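Local coordinates for putative type VI secretion protein (Escherichia coli, PDB 6SKI), which probably hydrolyses phospholipids as a type VI secretion effector of the Tle1 family that is loaded onto, and inhibited by, the VgrG spike, at residues M144-G147 against T148-D152; R219-A222 against K223-G227; E356-R359 against K360-T364. All coordinates share one frame; numbering follows the deposited sequence.

Contact 1 of 3, residues M144-G147 against T148-D152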
loop_
_atom_site.group_PDB
_atom_site.type_symbol
_atom_site.label_atom_id
_atom_site.label_comp_id
_atom_site.label_asym_id
_atom_site.label_seq_id
_atom_site.Cartn_x
_atom_site.Cartn_y
_atom_site.Cartn_z
ATOM N N MET A 144 5.343 -26.711 -1.507
ATOM C CA MET A 144 4.469 -26.946 -0.364
ATOM C C MET A 144 4.068 -25.630 0.288
ATOM O O MET A 144 2.882 -25.377 0.531
ATOM C CB MET A 144 5.172 -27.855 0.644
ATOM C CG MET A 144 6.242 -28.756 0.040
ATOM S SD MET A 144 5.817 -30.509 -0.035
ATOM C CE MET A 144 4.061 -30.454 -0.376
ATOM N N GLY A 145 5.053 -24.781 0.582
ATOM C CA GLY A 145 4.753 -23.477 1.142
ATOM C C GLY A 145 4.070 -22.554 0.153
ATOM O O GLY A 145 3.412 -21.589 0.543
ATOM N N LEU A 146 4.236 -22.827 -1.144
ATOM C CA LEU A 146 3.797 -21.883 -2.167
ATOM C C LEU A 146 2.296 -21.636 -2.107
ATOM O O LEU A 146 1.845 -20.496 -2.251
ATOM C CB LEU A 146 4.205 -22.383 -3.549
ATOM C CG LEU A 146 3.940 -21.409 -4.691
ATOM C CD1 LEU A 146 4.692 -20.113 -4.465
ATOM C CD2 LEU A 146 4.359 -22.041 -5.992
ATOM N N GLY A 147 1.501 -22.687 -1.905
ATOM C CA GLY A 147 0.078 -22.479 -1.698
ATOM C C GLY A 147 -0.206 -21.672 -0.447
ATOM O O GLY A 147 -1.051 -20.773 -0.450
ATOM N N THR A 148 0.511 -21.974 0.637
ATOM C CA THR A 148 0.378 -21.189 1.857
ATOM C C THR A 148 0.836 -19.752 1.635
ATOM O O THR A 148 0.251 -18.818 2.187
ATOM C CB THR A 148 1.168 -21.845 2.989
ATOM O OG1 THR A 148 0.703 -23.185 3.178
ATOM C CG2 THR A 148 0.992 -21.076 4.286
ATOM N N SER A 149 1.869 -19.555 0.814
ATOM C CA SER A 149 2.328 -18.201 0.516
ATOM C C SER A 149 1.290 -17.416 -0.274
ATOM O O SER A 149 1.055 -16.231 0.000
ATOM C CB SER A 149 3.643 -18.262 -0.258
ATOM O OG SER A 149 4.751 -18.313 0.618
ATOM N N ILE A 150 0.641 -18.063 -1.241
ATOM C CA ILE A 150 -0.373 -17.383 -2.032
ATOM C C ILE A 150 -1.603 -17.104 -1.182
ATOM O O ILE A 150 -2.267 -16.078 -1.362
ATOM C CB ILE A 150 -0.711 -18.224 -3.274
ATOM C CG1 ILE A 150 0.515 -18.350 -4.174
ATOM C CG2 ILE A 150 -1.856 -17.612 -4.057
ATOM C CD1 ILE A 150 0.269 -19.158 -5.420
ATOM N N LEU A 151 -1.901 -17.976 -0.218
ATOM C CA LEU A 151 -2.993 -17.704 0.707
ATOM C C LEU A 151 -2.640 -16.591 1.682
ATOM O O LEU A 151 -3.525 -15.850 2.120
ATOM C CB LEU A 151 -3.357 -18.972 1.476
ATOM C CG LEU A 151 -4.545 -19.758 0.932
ATOM C CD1 LEU A 151 -4.742 -21.030 1.727
ATOM C CD2 LEU A 151 -5.793 -18.902 0.952
ATOM N N ASP A 152 -1.360 -16.473 2.034
ATOM C CA ASP A 152 -0.912 -15.380 2.885
ATOM C C ASP A 152 -1.050 -14.046 2.172
ATOM O O ASP A 152 -1.456 -13.049 2.777
ATOM C CB ASP A 152 0.536 -15.616 3.305
ATOM C CG ASP A 152 0.654 -16.532 4.503
ATOM O OD1 ASP A 152 1.794 -16.836 4.912
ATOM O OD2 ASP A 152 -0.393 -16.955 5.034
#
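Gly145 O takes the N-H of Ser149 at 2.6 Å from Ser149 N, the four-residue step of an alpha-helix; the C=O...N angle is 167°. Around the same oxygen gather two carbon atoms of the next turn, Thr148 CB, 3.3 Å from Gly145 O, and Ser149 CB at a similar range. The helical spacing repeats in the next two bonds. Ile150 N donates to Leu146 O over 2.9 Å with an N-H...O angle of 155°, and Leu151 N does the same to Gly147 O, again at 2.9 Å. Three successive bonds from residue i+4 back to residue i, accepted by Gly145, Leu146 and Gly147 in turn, are the pattern of an alpha-helix.

The one apolar side-chain pair across the contact is Leu146 with Ile150. With chi1 at -64°, CG1 of Ile150 stands beside its own backbone N and passes 3.2 Å from Leu146 O. The extended remainder of the chain then carries CD1 back towards the preceding turn, where it ends 4.4 Å from CG of Leu146. Both side chains also touch residues outside the helix. Leu146 and Ile150 share Leu57 of helix 53-58 and Ile511 of strand 509-511, and Ile150 also touches Met58 and the loop residue Ile259. Helix 144-154 therefore lies against helix 53-58 and strand 509-511 through its Leu146-Ile150 face.

Contact 2 of 3, residues R219-A222 against K223-G227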
loop_
_atom_site.group_PDB
_atom_site.type_symbol
_atom_site.label_atom_id
_atom_site.label_comp_id
_atom_site.label_asym_id
_atom_site.label_seq_id
_atom_site.Cartn_x
_atom_site.Cartn_y
_atom_site.Cartn_z
ATOM N N ARG A 219 -4.980 -3.380 23.212
ATOM C CA ARG A 219 -3.917 -4.222 23.746
ATOM C C ARG A 219 -2.551 -3.745 23.281
ATOM O O ARG A 219 -1.594 -3.728 24.060
ATOM C CB ARG A 219 -4.142 -5.672 23.329
ATOM C CG ARG A 219 -4.923 -6.495 24.325
ATOM C CD ARG A 219 -5.108 -7.901 23.810
ATOM N NE ARG A 219 -6.471 -8.128 23.349
ATOM C CZ ARG A 219 -6.776 -8.776 22.231
ATOM N NH1 ARG A 219 -5.811 -9.251 21.457
ATOM N NH2 ARG A 219 -8.043 -8.941 21.884
ATOM N N ALA A 220 -2.440 -3.347 22.013
ATOM C CA ALA A 220 -1.167 -2.857 21.503
ATOM C C ALA A 220 -0.790 -1.527 22.141
ATOM O O ALA A 220 0.380 -1.300 22.472
ATOM C CB ALA A 220 -1.229 -2.724 19.982
ATOM N N ILE A 221 -1.766 -0.638 22.327
ATOM C CA ILE A 221 -1.484 0.646 22.963
ATOM C C ILE A 221 -1.050 0.441 24.407
ATOM O O ILE A 221 -0.154 1.130 24.904
ATOM C CB ILE A 221 -2.702 1.581 22.867
ATOM C CG1 ILE A 221 -3.101 1.794 21.411
ATOM C CG2 ILE A 221 -2.390 2.919 23.501
ATOM C CD1 ILE A 221 -4.413 2.515 21.247
ATOM N N ALA A 222 -1.673 -0.513 25.102
ATOM C CA ALA A 222 -1.286 -0.787 26.480
ATOM C C ALA A 222 0.090 -1.436 26.548
ATOM O O ALA A 222 0.898 -1.098 27.419
ATOM C CB ALA A 222 -2.334 -1.672 27.150
ATOM N N LYS A 223 0.378 -2.366 25.638
ATOM C CA LYS A 223 1.674 -3.024 25.574
ATOM C C LYS A 223 2.775 -2.102 25.074
ATOM O O LYS A 223 3.956 -2.434 25.219
ATOM C CB LYS A 223 1.562 -4.263 24.680
ATOM C CG LYS A 223 2.787 -5.153 24.645
ATOM C CD LYS A 223 2.555 -6.369 23.771
ATOM C CE LYS A 223 3.835 -7.160 23.585
ATOM N NZ LYS A 223 4.941 -6.306 23.077
ATOM N N GLY A 224 2.428 -0.942 24.527
ATOM C CA GLY A 224 3.435 0.014 24.118
ATOM C C GLY A 224 3.631 1.067 25.183
ATOM O O GLY A 224 4.756 1.493 25.453
ATOM N N LEU A 225 2.534 1.487 25.807
ATOM C CA LEU A 225 2.617 2.362 26.965
ATOM C C LEU A 225 3.018 1.617 28.228
ATOM O O LEU A 225 3.250 2.259 29.257
ATOM C CB LEU A 225 1.280 3.068 27.186
ATOM C CG LEU A 225 0.923 4.098 26.117
ATOM C CD1 LEU A 225 -0.208 4.990 26.589
ATOM C CD2 LEU A 225 2.140 4.920 25.747
ATOM N N ARG A 226 3.107 0.287 28.166
ATOM C CA ARG A 226 3.517 -0.542 29.298
ATOM C C ARG A 226 2.601 -0.332 30.500
ATOM O O ARG A 226 3.054 -0.207 31.638
ATOM C CB ARG A 226 4.975 -0.283 29.671
ATOM C CG ARG A 226 5.967 -1.030 28.804
ATOM C CD ARG A 226 7.376 -0.855 29.322
ATOM N NE ARG A 226 7.573 0.466 29.910
ATOM C CZ ARG A 226 8.475 0.737 30.845
ATOM N NH1 ARG A 226 8.587 1.967 31.324
ATOM N NH2 ARG A 226 9.264 -0.225 31.304
ATOM N N GLY A 227 1.296 -0.288 30.243
ATOM C CA GLY A 227 0.313 -0.153 31.290
ATOM C C GLY A 227 -0.031 1.268 31.673
ATOM O O GLY A 227 -0.956 1.466 32.470
#
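Ala222 O accepts the N-H of Gly227 five residues on, and this 3.0 Å bond from Gly227 N, with Arg226 at a left-handed phi of 58°, gives the C-terminal end of helix 215-225 a Schellman-like C-cap. The six-to-one bond is present, but the companion bond of the full motif is missing, because Arg226 N lies 4.1 Å from Lys223 O.

Among the helical backbone bonds, Lys223 N to Arg219 O and Leu225 N to Ile221 O are regular, the latter 2.9 Å with an N-H...O angle of 165°. Between them the N-H of Gly224 makes two weak bonds, a bifurcated arrangement: Gly224 N is 2.9 Å from Ala220 O, at a poor 121°, and 3.3 Å from Ile221 O. Ala220 O also accepts a hydrogen bond from Thr169 OG1, which ties the turn to helix 156-178. Exposed Arg226 touches the second protein chain of the complex, probably the VgrG domain, where its O makes a weak hydrogen bond with a basic side chain.

Across the two segments the apolar pair is Ile221 with Leu225, whose buried side chains both meet Leu172 and Tyr230 and reach strand 184-195 at Ile189 and Ile186. Within the helix, Ile221 CG2 lies 4.3 Å from Leu225 CD1.

Contact 3 of 3, residues E356-R359 against K360-T364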
loop_
_atom_site.group_PDB
_atom_site.type_symbol
_atom_site.label_atom_id
_atom_site.label_comp_id
_atom_site.label_asym_id
_atom_site.label_seq_id
_atom_site.Cartn_x
_atom_site.Cartn_y
_atom_site.Cartn_z
ATOM N N GLU A 356 -3.822 -4.110 -36.921
ATOM C CA GLU A 356 -4.030 -2.757 -37.422
ATOM C C GLU A 356 -5.366 -2.196 -36.953
ATOM O O GLU A 356 -5.472 -0.999 -36.656
ATOM C CB GLU A 356 -3.937 -2.738 -38.944
ATOM C CG GLU A 356 -2.518 -2.629 -39.459
ATOM C CD GLU A 356 -2.129 -1.204 -39.790
ATOM O OE1 GLU A 356 -2.976 -0.470 -40.341
ATOM O OE2 GLU A 356 -0.979 -0.816 -39.498
ATOM N N GLN A 357 -6.392 -3.044 -36.862
ATOM C CA GLN A 357 -7.652 -2.601 -36.277
ATOM C C GLN A 357 -7.457 -2.165 -34.833
ATOM O O GLN A 357 -7.977 -1.124 -34.415
ATOM C CB GLN A 357 -8.692 -3.716 -36.362
ATOM C CG GLN A 357 -9.610 -3.615 -37.559
ATOM C CD GLN A 357 -10.944 -4.283 -37.318
ATOM O OE1 GLN A 357 -11.064 -5.161 -36.464
ATOM N NE2 GLN A 357 -11.958 -3.871 -38.070
ATOM N N VAL A 358 -6.700 -2.944 -34.058
ATOM C CA VAL A 358 -6.452 -2.583 -32.665
ATOM C C VAL A 358 -5.652 -1.289 -32.579
ATOM O O VAL A 358 -5.898 -0.451 -31.704
ATOM C CB VAL A 358 -5.750 -3.734 -31.923
ATOM C CG1 VAL A 358 -5.460 -3.333 -30.492
ATOM C CG2 VAL A 358 -6.615 -4.973 -31.945
ATOM N N ARG A 359 -4.690 -1.097 -33.482
ATOM C CA ARG A 359 -3.887 0.122 -33.446
ATOM C C ARG A 359 -4.729 1.348 -33.767
ATOM O O ARG A 359 -4.592 2.391 -33.117
ATOM C CB ARG A 359 -2.717 0.027 -34.421
ATOM C CG ARG A 359 -1.630 1.048 -34.150
ATOM C CD ARG A 359 -0.641 1.117 -35.289
ATOM N NE ARG A 359 -1.302 0.956 -36.579
ATOM C CZ ARG A 359 -1.802 1.960 -37.292
ATOM N NH1 ARG A 359 -1.717 3.203 -36.844
ATOM N NH2 ARG A 359 -2.388 1.719 -38.454
ATOM N N LYS A 360 -5.612 1.244 -34.759
ATOM C CA LYS A 360 -6.470 2.372 -35.088
ATOM C C LYS A 360 -7.556 2.589 -34.047
ATOM O O LYS A 360 -8.085 3.701 -33.945
ATOM C CB LYS A 360 -7.103 2.176 -36.466
ATOM C CG LYS A 360 -6.100 1.954 -37.579
ATOM C CD LYS A 360 -6.786 1.865 -38.928
ATOM C CE LYS A 360 -6.247 0.701 -39.737
ATOM N NZ LYS A 360 -4.934 1.025 -40.353
ATOM N N MET A 361 -7.891 1.562 -33.269
ATOM C CA MET A 361 -8.789 1.755 -32.138
ATOM C C MET A 361 -8.083 2.460 -30.991
ATOM O O MET A 361 -8.675 3.312 -30.320
ATOM C CB MET A 361 -9.335 0.407 -31.671
ATOM C CG MET A 361 -10.407 0.498 -30.602
ATOM S SD MET A 361 -9.719 0.356 -28.942
ATOM C CE MET A 361 -9.239 -1.367 -28.912
ATOM N N LEU A 362 -6.817 2.116 -30.756
ATOM C CA LEU A 362 -6.068 2.719 -29.663
ATOM C C LEU A 362 -5.661 4.147 -29.984
ATOM O O LEU A 362 -5.514 4.967 -29.071
ATOM C CB LEU A 362 -4.836 1.873 -29.360
ATOM C CG LEU A 362 -5.141 0.529 -28.708
ATOM C CD1 LEU A 362 -3.862 -0.189 -28.374
ATOM C CD2 LEU A 362 -5.997 0.706 -27.472
ATOM N N MET A 363 -5.481 4.467 -31.265
ATOM C CA MET A 363 -5.132 5.822 -31.658
ATOM C C MET A 363 -6.299 6.787 -31.530
ATOM O O MET A 363 -6.090 8.002 -31.592
ATOM C CB MET A 363 -4.616 5.833 -33.097
ATOM C CG MET A 363 -3.152 5.467 -33.229
ATOM S SD MET A 363 -2.606 5.444 -34.943
ATOM C CE MET A 363 -3.058 7.095 -35.462
ATOM N N THR A 364 -7.514 6.274 -31.347
ATOM C CA THR A 364 -8.680 7.093 -31.063
ATOM C C THR A 364 -9.211 6.900 -29.655
ATOM O O THR A 364 -10.063 7.684 -29.225
ATOM C CB THR A 364 -9.810 6.793 -32.060
ATOM O OG1 THR A 364 -10.252 5.440 -31.896
ATOM C CG2 THR A 364 -9.328 6.992 -33.486
#
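A salt-bridge network on helix 350-362 joins Glu356 to both Arg359 and Lys360, three and four residues further on. One carboxylate oxygen serves both cations: Glu356 OE1 lies 2.9 Å from Arg359 NH2, a weak hydrogen bond, and 2.5 Å from Lys360 NZ, a value too short to be taken literally at this resolution. The bend of Glu356 at chi2, -96°, folds the carboxylate over towards them, and its CD lies in the guanidinium plane, at the edge. Arg359 turns back at chi3, 37°, to bring NH2 to that oxygen. Lys360 CG covers one face of the guanidinium, 3.8 Å from Arg359 NH2, whereas Met363 SD approaches the group obliquely. Sharing one anion probably lets the two cations lie close together.

On another side, Val358 and Leu362 run side by side, with Val358 CG1 4.1 Å from Leu362 CD1. Regular four-residue bonds carry the backbone as far as Met363 N to Arg359 O, 2.9 Å. Thr364 OG1 then donates to Met361 O.

The Glu356-Arg359-Met363 side of the helix borders strand 376-386, where Glu356 and Arg359 touch Thr379 and Arg359 and Met363 touch Leu377; Val358 and Leu362 meet strand 328-341, and Val358 and Arg359 reach Val405 of strand 398-409.

Each contact lies on a different helix, contacts 2 and 3 at the C-terminal ends of theirs, and no two touch: contacts 2 and 3 lie on opposite sides of the chain's centre, their centres about 59 Å apart. Contacts 1 and 2 are partly buried, each with one isoleucine-leucine pair among apolar neighbours; contact 3 is a surface contact and alone carries a salt-bridge network across its segments. Contacts 1 and 2 are linked by the chain, since helix 156-178, which follows the helix of contact 1, is the one contact 2 packs on. Contact 2 also meets strand 184-195 of the mixed sheet, whereas contact 3 rests on strands 328-341, 376-386 and 398-409, outside that sheet. Helical bonding is common to all three.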